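Local atomic coordinates of malonate decarboxylase subunit alpha (Acinetobacter baumannii ATCC 17978, PDB entry 6MPR), a protein that probably exchanges acetyl for malonyl groups on the acyl carrier protein, as the alpha subunit of the enzyme complex that decarboxylates malonate to acetate. Residues A[67-72]-A[299-304]; A[234-239]-A[322-327]; A[266-271]-A[275-280]; A[329-332]-A[337-340]. One frame throughout, in Å; residues are numbered along the deposited sequence.

Contact 1. Residues A[67-72]-A[299-304]; sequences NNQKQA and TLNPHP
Gln69 and Asn301 reach for each other from opposite directions and meet amide to amide, the one bridge between two loops whose nearest CA atoms, those of Gln69 and Asn301, stay 10.9 Å apart. Asn301 ND2 donates to Gln69 OE1 at 3.0 Å; OE1 lies close to the Asn301 amide plane, whereas the donor comes in above the Gln69 carbonyl plane and not on a lone pair. The planes are turned 37° against each other. Gln69 NE2 also stands 3.3 Å from Asn301 ND2, but both are donors and do not bond. Stronger partners belong to a third loop, with Gln69 NE2 bonded to Thr323 O and Asn301 OD1 to Gly322 N, while Gln69 OE1 is shared with Arg350 NH2. Asn301 and Asn67 were each modelled in two conformers, so the bridge, bent at 142°, is doubtful beyond one of them. Against this slender meeting, 67-72 is tightly knotted within itself: Gln71 NE2 donates to Asn67 O at 2.8 Å and to Gln69 O at 3.0 Å, and in one conformer Asn67 ND2 reaches Lys70 O. The less enclosed flank is that of partly exposed Asn68, whose side chain leans on Phe235 and Arg350, not on 299-304. Both loops leave the C-terminal ends of parallel strands, 61-64 and 297-299, where alpha/beta folds commonly place their binding sites.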
# COMPACT_ATOMS: atom_id res chain seq x y z
N ASN A 67 3.33 -11.17 -14.31
CA ASN A 67 3.50 -11.28 -12.86
C ASN A 67 4.95 -11.66 -12.57
O ASN A 67 5.70 -12.07 -13.46
CB ASN A 67 2.62 -12.37 -12.24
CG ASN A 67 1.14 -12.18 -12.49
OD1 ASN A 67 0.48 -11.39 -11.81
ND2 ASN A 67 0.59 -12.96 -13.41
N ASN A 68 5.34 -11.57 -11.31
CA ASN A 68 6.70 -12.00 -10.98
C ASN A 68 6.90 -13.48 -11.30
O ASN A 68 7.97 -13.87 -11.78
CB ASN A 68 7.04 -11.73 -9.52
CG ASN A 68 8.49 -12.10 -9.21
OD1 ASN A 68 9.42 -11.33 -9.48
ND2 ASN A 68 8.69 -13.29 -8.66
N GLN A 69 5.88 -14.31 -11.07
CA GLN A 69 5.97 -15.75 -11.33
C GLN A 69 5.06 -16.17 -12.48
O GLN A 69 5.55 -16.54 -13.55
CB GLN A 69 5.65 -16.52 -10.04
CG GLN A 69 6.55 -16.15 -8.86
CD GLN A 69 5.89 -16.44 -7.53
OE1 GLN A 69 5.32 -15.55 -6.90
NE2 GLN A 69 5.97 -17.68 -7.08
N LYS A 70 3.74 -16.12 -12.29
CA LYS A 70 2.80 -16.55 -13.33
C LYS A 70 2.91 -15.67 -14.57
O LYS A 70 2.88 -14.44 -14.46
CB LYS A 70 1.37 -16.49 -12.77
CG LYS A 70 0.28 -16.61 -13.81
CD LYS A 70 -1.09 -16.65 -13.13
CE LYS A 70 -1.51 -15.28 -12.63
NZ LYS A 70 -2.82 -15.32 -11.87
N GLN A 71 3.00 -16.30 -15.74
CA GLN A 71 3.06 -15.60 -17.03
C GLN A 71 1.88 -16.02 -17.89
O GLN A 71 1.66 -17.21 -18.11
CB GLN A 71 4.36 -15.88 -17.82
CG GLN A 71 5.66 -15.71 -17.03
CD GLN A 71 5.84 -14.29 -16.54
OE1 GLN A 71 5.61 -13.33 -17.29
NE2 GLN A 71 6.23 -14.15 -15.27
N ALA A 72 1.15 -15.03 -18.40
CA ALA A 72 0.13 -15.30 -19.40
C ALA A 72 0.83 -15.48 -20.75
O ALA A 72 0.74 -14.66 -21.67
CB ALA A 72 -0.88 -14.16 -19.44
N THR A 299 5.70 -12.20 5.85
CA THR A 299 5.23 -11.92 4.50
C THR A 299 6.27 -12.54 3.57
O THR A 299 7.41 -12.05 3.49
CB THR A 299 5.07 -10.42 4.24
OG1 THR A 299 6.32 -9.76 4.50
CG2 THR A 299 4.00 -9.84 5.13
N LEU A 300 5.89 -13.63 2.91
CA LEU A 300 6.88 -14.47 2.24
C LEU A 300 6.16 -15.45 1.31
O LEU A 300 5.05 -15.89 1.62
CB LEU A 300 7.71 -15.26 3.27
CG LEU A 300 9.07 -15.78 2.80
CD1 LEU A 300 10.11 -14.66 2.89
CD2 LEU A 300 9.47 -16.96 3.64
N ASN A 301 6.80 -15.81 0.20
CA ASN A 301 6.29 -16.95 -0.54
C ASN A 301 6.58 -18.23 0.23
O ASN A 301 7.30 -18.21 1.24
CB ASN A 301 6.86 -16.97 -1.96
CG ASN A 301 6.08 -16.08 -2.90
OD1 ASN A 301 5.22 -15.31 -2.47
ND2 ASN A 301 6.37 -16.17 -4.19
N PRO A 302 5.98 -19.37 -0.17
CA PRO A 302 6.26 -20.61 0.60
C PRO A 302 7.63 -21.20 0.28
O PRO A 302 7.78 -22.17 -0.48
CB PRO A 302 5.12 -21.54 0.16
CG PRO A 302 4.14 -20.69 -0.60
CD PRO A 302 4.97 -19.62 -1.21
N HIS A 303 8.66 -20.60 0.86
CA HIS A 303 10.03 -21.07 0.63
C HIS A 303 10.13 -22.51 1.12
O HIS A 303 9.79 -22.78 2.28
CB HIS A 303 11.03 -20.22 1.42
CG HIS A 303 11.20 -18.82 0.92
ND1 HIS A 303 12.18 -17.98 1.41
CD2 HIS A 303 10.51 -18.10 -0.00
CE1 HIS A 303 12.09 -16.80 0.80
NE2 HIS A 303 11.09 -16.86 -0.06
N PRO A 304 10.58 -23.45 0.28
CA PRO A 304 10.86 -24.79 0.82
C PRO A 304 11.87 -24.74 1.94
O PRO A 304 11.82 -25.58 2.85
CB PRO A 304 11.39 -25.56 -0.41
CG PRO A 304 10.76 -24.84 -1.58
CD PRO A 304 10.87 -23.39 -1.16

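Contact 2. Residues A[234-239]-A[322-327]; sequences LFTRDP and GTELGM
Glu324 lays its carboxylate against the backbone of Phe235 and the hydroxyl of Thr236. Its CG is anti to the backbone N (chi1 176°) and the chain then bends at chi2, 58°, which turns OE2 onto 234-239. There OE2 accepts from Phe235 N at 2.8 Å, met from above the carboxylate plane, and apparently from Thr236 OG1, at a distance of 2.5 Å that is suspiciously short. The Glu324 and Thr236 side chains cross at about a right angle. The second oxygen, OE1, bends back to accept Leu325 N at 2.8 Å, and a water donating to OE1 in turn accepts from Leu234 N, 3.0 Å away. Another water donates both to Thr236 OG1 and to Leu325 O, so one water links the carboxylate to Leu234 and another links the Thr236 hydroxyl to the backbone after Glu324. From Glu324 to Met327 the chain makes a type II beta turn, closed by Met327 N to Glu324 O, with Gly326 at a backbone conformation that favours glycine. Segment 234-239 leads from strand 221-224 to helix 244-261, its Arg237 lying on helix 272-287 and its Pro239 on helix 547-553, while 322-327 runs from strand 317-319 into helix 328-332.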
# COMPACT_ATOMS: atom_id res chain seq x y z
N LEU A 234 10.95 -19.74 -8.64
CA LEU A 234 11.83 -18.61 -8.37
C LEU A 234 12.08 -18.38 -6.88
O LEU A 234 12.88 -17.50 -6.54
CB LEU A 234 11.23 -17.34 -8.99
CG LEU A 234 11.01 -17.39 -10.50
CD1 LEU A 234 10.28 -16.14 -10.97
CD2 LEU A 234 12.34 -17.56 -11.25
N PHE A 235 11.43 -19.15 -5.99
CA PHE A 235 11.52 -18.91 -4.56
C PHE A 235 12.05 -20.13 -3.82
O PHE A 235 11.77 -20.34 -2.64
CB PHE A 235 10.17 -18.43 -4.01
CG PHE A 235 9.84 -17.05 -4.48
CD1 PHE A 235 9.23 -16.84 -5.70
CD2 PHE A 235 10.24 -15.94 -3.74
CE1 PHE A 235 8.98 -15.56 -6.15
CE2 PHE A 235 10.00 -14.66 -4.19
CZ PHE A 235 9.36 -14.47 -5.40
N THR A 236 12.87 -20.91 -4.53
CA THR A 236 13.50 -22.10 -3.99
C THR A 236 15.01 -21.93 -4.09
O THR A 236 15.54 -21.60 -5.16
CB THR A 236 13.05 -23.35 -4.76
OG1 THR A 236 11.62 -23.44 -4.71
CG2 THR A 236 13.66 -24.61 -4.16
N ARG A 237 15.70 -22.09 -2.96
CA ARG A 237 17.15 -22.15 -2.95
C ARG A 237 17.57 -23.54 -2.50
O ARG A 237 17.11 -24.02 -1.46
CB ARG A 237 17.75 -21.07 -2.05
CG ARG A 237 17.60 -19.66 -2.61
CD ARG A 237 18.42 -19.49 -3.90
NE ARG A 237 18.23 -18.18 -4.52
CZ ARG A 237 17.24 -17.89 -5.36
NH1 ARG A 237 16.36 -18.83 -5.67
NH2 ARG A 237 17.13 -16.67 -5.88
N ASP A 238 18.41 -24.19 -3.29
CA ASP A 238 18.89 -25.53 -2.96
C ASP A 238 19.83 -25.47 -1.77
O ASP A 238 20.93 -24.90 -1.89
CB ASP A 238 19.62 -26.13 -4.17
CG ASP A 238 19.94 -27.61 -3.99
OD1 ASP A 238 20.14 -28.07 -2.85
OD2 ASP A 238 20.00 -28.31 -5.01
N PRO A 239 19.48 -26.06 -0.62
CA PRO A 239 20.37 -26.04 0.54
C PRO A 239 21.78 -26.56 0.26
O PRO A 239 22.71 -26.19 0.97
CB PRO A 239 19.65 -26.94 1.55
CG PRO A 239 18.20 -26.83 1.17
CD PRO A 239 18.21 -26.75 -0.33
N GLY A 322 2.79 -15.02 -3.81
CA GLY A 322 2.54 -16.00 -4.85
C GLY A 322 2.75 -17.39 -4.28
O GLY A 322 2.97 -17.55 -3.08
N THR A 323 2.68 -18.38 -5.15
CA THR A 323 2.91 -19.77 -4.77
C THR A 323 4.40 -20.08 -4.77
O THR A 323 5.25 -19.22 -4.97
CB THR A 323 2.18 -20.71 -5.73
OG1 THR A 323 2.09 -22.01 -5.15
CG2 THR A 323 2.94 -20.83 -7.07
N GLU A 324 4.74 -21.35 -4.52
CA GLU A 324 6.01 -21.88 -5.01
C GLU A 324 5.75 -23.28 -5.54
O GLU A 324 4.99 -24.05 -4.94
CB GLU A 324 7.13 -21.92 -3.95
CG GLU A 324 8.43 -22.58 -4.45
CD GLU A 324 9.03 -21.90 -5.70
OE1 GLU A 324 8.33 -21.62 -6.69
OE2 GLU A 324 10.25 -21.66 -5.70
N LEU A 325 6.33 -23.58 -6.70
CA LEU A 325 6.08 -24.86 -7.35
C LEU A 325 6.54 -26.02 -6.46
O LEU A 325 7.61 -25.98 -5.85
CB LEU A 325 6.81 -24.93 -8.69
CG LEU A 325 6.39 -23.92 -9.76
CD1 LEU A 325 7.09 -24.30 -11.04
CD2 LEU A 325 4.87 -23.89 -9.93
N GLY A 326 5.70 -27.05 -6.39
CA GLY A 326 5.97 -28.18 -5.53
C GLY A 326 5.54 -28.02 -4.09
O GLY A 326 5.57 -29.00 -3.34
N MET A 327 5.14 -26.81 -3.66
CA MET A 327 4.77 -26.56 -2.28
C MET A 327 3.26 -26.55 -2.07
O MET A 327 2.81 -26.38 -0.93
CB MET A 327 5.36 -25.23 -1.79
CG MET A 327 6.87 -25.30 -1.58
SD MET A 327 7.31 -26.22 -0.10
CE MET A 327 6.84 -25.00 1.12
O HOH W 1 7.96 -19.39 -8.34
O HOH W 2 10.55 -25.74 -5.33

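Contact 3. Residues A[266-271]-A[275-280]; sequences LNHGIG and AAIELI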
# COMPACT_ATOMS: atom_id res chain seq x y z
N LEU A 266 8.61 -10.22 9.61
CA LEU A 266 9.67 -9.88 8.67
C LEU A 266 9.38 -10.45 7.29
O LEU A 266 8.53 -11.33 7.11
CB LEU A 266 11.03 -10.41 9.16
CG LEU A 266 11.30 -11.92 9.10
CD1 LEU A 266 12.74 -12.17 9.51
CD2 LEU A 266 10.36 -12.75 10.00
N ASN A 267 10.09 -9.90 6.31
CA ASN A 267 10.25 -10.46 4.98
C ASN A 267 11.73 -10.74 4.72
O ASN A 267 12.60 -9.98 5.15
CB ASN A 267 9.70 -9.50 3.93
CG ASN A 267 10.04 -9.91 2.50
OD1 ASN A 267 10.93 -9.32 1.87
ND2 ASN A 267 9.32 -10.91 1.97
N HIS A 268 12.00 -11.85 4.04
CA HIS A 268 13.32 -12.20 3.54
C HIS A 268 13.33 -12.02 2.03
O HIS A 268 12.50 -12.63 1.34
CB HIS A 268 13.68 -13.66 3.81
CG HIS A 268 14.13 -13.94 5.21
ND1 HIS A 268 14.47 -15.21 5.62
CD2 HIS A 268 14.32 -13.13 6.28
CE1 HIS A 268 14.85 -15.17 6.89
NE2 HIS A 268 14.78 -13.92 7.31
N GLY A 269 14.29 -11.25 1.52
CA GLY A 269 14.62 -11.34 0.10
C GLY A 269 15.30 -12.67 -0.19
O GLY A 269 16.21 -13.08 0.53
N ILE A 270 14.85 -13.36 -1.23
CA ILE A 270 15.29 -14.73 -1.46
C ILE A 270 16.77 -14.75 -1.85
O ILE A 270 17.23 -13.97 -2.69
CB ILE A 270 14.41 -15.40 -2.53
CG1 ILE A 270 14.91 -16.82 -2.83
CG2 ILE A 270 14.37 -14.60 -3.81
CD1 ILE A 270 14.45 -17.83 -1.84
N GLY A 271 17.53 -15.65 -1.22
CA GLY A 271 18.93 -15.85 -1.56
C GLY A 271 19.52 -16.86 -0.59
O GLY A 271 18.88 -17.29 0.37
N ALA A 275 18.25 -17.93 3.05
CA ALA A 275 17.90 -19.34 3.20
C ALA A 275 18.63 -19.96 4.39
O ALA A 275 18.05 -20.75 5.15
CB ALA A 275 18.23 -20.11 1.92
N ALA A 276 19.90 -19.59 4.56
CA ALA A 276 20.66 -20.05 5.73
C ALA A 276 20.01 -19.60 7.03
O ALA A 276 19.96 -20.36 8.00
CB ALA A 276 22.12 -19.55 5.65
N ILE A 277 19.50 -18.36 7.07
CA ILE A 277 18.78 -17.90 8.27
C ILE A 277 17.60 -18.82 8.57
O ILE A 277 17.45 -19.33 9.69
CB ILE A 277 18.31 -16.45 8.10
CG1 ILE A 277 19.48 -15.47 8.14
CG2 ILE A 277 17.29 -16.08 9.17
CD1 ILE A 277 19.07 -14.04 7.85
N GLU A 278 16.75 -19.03 7.56
CA GLU A 278 15.57 -19.88 7.71
C GLU A 278 15.96 -21.28 8.20
O GLU A 278 15.29 -21.85 9.06
CB GLU A 278 14.81 -19.95 6.39
CG GLU A 278 14.34 -18.57 5.88
CD GLU A 278 13.91 -18.54 4.42
OE1 GLU A 278 13.63 -19.61 3.84
OE2 GLU A 278 13.87 -17.43 3.86
N LEU A 279 17.06 -21.82 7.67
CA LEU A 279 17.46 -23.19 7.98
C LEU A 279 18.24 -23.34 9.28
O LEU A 279 18.39 -24.47 9.76
CB LEU A 279 18.28 -23.78 6.83
CG LEU A 279 17.42 -24.11 5.60
CD1 LEU A 279 18.29 -24.50 4.40
CD2 LEU A 279 16.44 -25.23 5.94
N ILE A 280 18.72 -22.26 9.89
CA ILE A 280 19.39 -22.39 11.18
C ILE A 280 18.56 -21.83 12.32
O ILE A 280 18.98 -21.94 13.47
CB ILE A 280 20.81 -21.77 11.20
CG1 ILE A 280 20.77 -20.24 11.15
CG2 ILE A 280 21.70 -22.36 10.11
CD1 ILE A 280 22.11 -19.61 11.41
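The imidazole of His268 and the carboxylate of Glu278 meet edge to edge, their planes only 15° apart. Glu278 OE2 sits in the plane of the ring at its ND1 edge and accepts from that atom on its anti lone pair, at 2.9 Å with a nearly straight N-H...O angle of 163°. Ile277 CG2 approaches obliquely, 3.5 Å from His268 CE1, and Trp298 meets the imidazole in an edge-to-face ring pair. At the other nitrogen, NE2 is hydrogen-bonded to Tyr258 OH, so ring rotation is fixed from two sides. Glu278 reaches the ring because its chain runs extended beyond CG, which itself passes 3.4 Å from His268 ND1. The contact belongs to a beta-alpha-beta unit: strand 265-268 passes into helix 272-287, which leads on to strand 297-299, placed parallel beside the first. The turn between strand and helix has Gly271 at the N-cap position, and its carbonyl O takes the N-H of Ala275 at 2.8 Å as the helix begins; Ala275 CB lies 3.3 Å from the same Gly271 O. Buried Glu278 is held by more than the imidazole: OE1 bonds Thr305 OG1, and OE2 is shared with His303 ND1. Ile277 also packs on Ala250 and Ala253 of helix 244-261, and on Ile365 of strand 363-366, which touches His268 too.

Contact 4. Residues A[329-332]-A[337-340]; sequences KYVA and VFFT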
# COMPACT_ATOMS: atom_id res chain seq x y z
N LYS A 329 0.81 -28.75 -2.07
CA LYS A 329 0.18 -29.75 -1.21
C LYS A 329 0.63 -29.59 0.25
O LYS A 329 -0.16 -29.82 1.17
CB LYS A 329 0.50 -31.16 -1.72
N TYR A 330 1.89 -29.20 0.47
CA TYR A 330 2.36 -28.86 1.81
C TYR A 330 1.58 -27.68 2.37
O TYR A 330 1.08 -27.73 3.51
CB TYR A 330 3.85 -28.53 1.76
CG TYR A 330 4.44 -28.12 3.09
CD1 TYR A 330 4.75 -29.07 4.05
CD2 TYR A 330 4.70 -26.78 3.39
CE1 TYR A 330 5.30 -28.71 5.26
CE2 TYR A 330 5.23 -26.41 4.60
CZ TYR A 330 5.54 -27.38 5.54
OH TYR A 330 6.09 -27.03 6.74
N VAL A 331 1.47 -26.61 1.59
CA VAL A 331 0.71 -25.45 2.05
C VAL A 331 -0.72 -25.86 2.39
O VAL A 331 -1.26 -25.46 3.42
CB VAL A 331 0.72 -24.34 0.99
CG1 VAL A 331 -0.32 -23.27 1.35
CG2 VAL A 331 2.14 -23.75 0.86
N ALA A 332 -1.35 -26.67 1.53
CA ALA A 332 -2.72 -27.09 1.79
C ALA A 332 -2.82 -27.94 3.05
O ALA A 332 -3.87 -27.97 3.70
CB ALA A 332 -3.29 -27.84 0.58
N VAL A 337 -1.09 -22.17 9.33
CA VAL A 337 0.01 -21.24 9.10
C VAL A 337 -0.27 -20.33 7.91
O VAL A 337 -0.06 -19.12 7.99
CB VAL A 337 1.33 -22.01 8.91
CG1 VAL A 337 2.46 -21.07 8.54
CG2 VAL A 337 1.63 -22.76 10.21
N PHE A 338 -0.74 -20.90 6.80
CA PHE A 338 -0.92 -20.19 5.53
C PHE A 338 -2.36 -19.70 5.38
O PHE A 338 -3.26 -20.10 6.13
CB PHE A 338 -0.54 -21.10 4.35
CG PHE A 338 0.93 -21.47 4.32
CD1 PHE A 338 1.86 -20.61 3.76
CD2 PHE A 338 1.37 -22.66 4.87
CE1 PHE A 338 3.21 -20.93 3.73
CE2 PHE A 338 2.74 -23.00 4.86
CZ PHE A 338 3.65 -22.12 4.29
N PHE A 339 -2.58 -18.83 4.39
CA PHE A 339 -3.91 -18.35 4.06
C PHE A 339 -4.47 -19.22 2.93
O PHE A 339 -3.99 -19.17 1.80
CB PHE A 339 -3.88 -16.87 3.67
CG PHE A 339 -3.64 -15.95 4.85
CD1 PHE A 339 -2.36 -15.74 5.34
CD2 PHE A 339 -4.71 -15.32 5.49
CE1 PHE A 339 -2.13 -14.90 6.44
CE2 PHE A 339 -4.49 -14.47 6.59
CZ PHE A 339 -3.19 -14.26 7.06
N THR A 340 -5.49 -20.02 3.24
CA THR A 340 -6.03 -20.98 2.29
C THR A 340 -7.54 -20.81 2.22
O THR A 340 -8.18 -20.42 3.20
CB THR A 340 -5.70 -22.43 2.70
OG1 THR A 340 -6.30 -22.72 3.96
CG2 THR A 340 -4.18 -22.63 2.77
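Val331 packs over one face of the Phe338 ring where the short helix 328-332 is followed by a loop that doubles back against it, a small apolar cluster beside strand 317-319, outermost in the mixed sheet within this chain. The valine fork is split by its torsion: with chi1 at 168°, CG1 is anti to the backbone N and reaches the root of the aromatic side chain, 3.7 Å from Phe338 CG, while CG2 stands over the ring itself. Phe338 sets its CG anti to its carbonyl carbon (chi1 -65°), which places the ring beside Val331, the two side chains crossing at about a right angle. Its opposite face is covered, off centre, by Val337 CG1. Tyr330 joins obliquely, its CE2 lying 4.2 Å from Phe338 CE2, and its OH is hydrogen-bonded to Glu311 OE2. Thr340 adds its methyl, CG2, 4.1 Å from Val331 O. Around the cluster, Ile310 of helix 307-311 and Val318 of strand 317-319 touch Phe338, and Trp20 of the second subunit packs on Val337. The contact has its centre in a CH-pi interaction: Val331 CG2 lies 4.0 Å from the centroid of the Phe338 ring, 5° off the ring normal.

How the contacts relate
From the N terminus, the loop after strand 61-64 opens contact 1, which closes only at 299-304, tying the eight-stranded parallel sheet to the mixed one. Contact 2 opens within that span at 234-239 and closes beyond it at 322-327, so the two cross, and 322-327 directly touches contact 1. Contact 3, a local turn from strand 265-268 into helix 272-287, falls inside both spans and meets contact 1 through Glu278 and Asn267, and contact 2 through Ile270. Contact 4 follows in series, just after 322-327, folding the loop after helix 328-332 back onto that helix beside strand 317-319, and touches contact 1 at Pro302; contacts 3 and 4 remain about 10 Å apart at their nearest atoms.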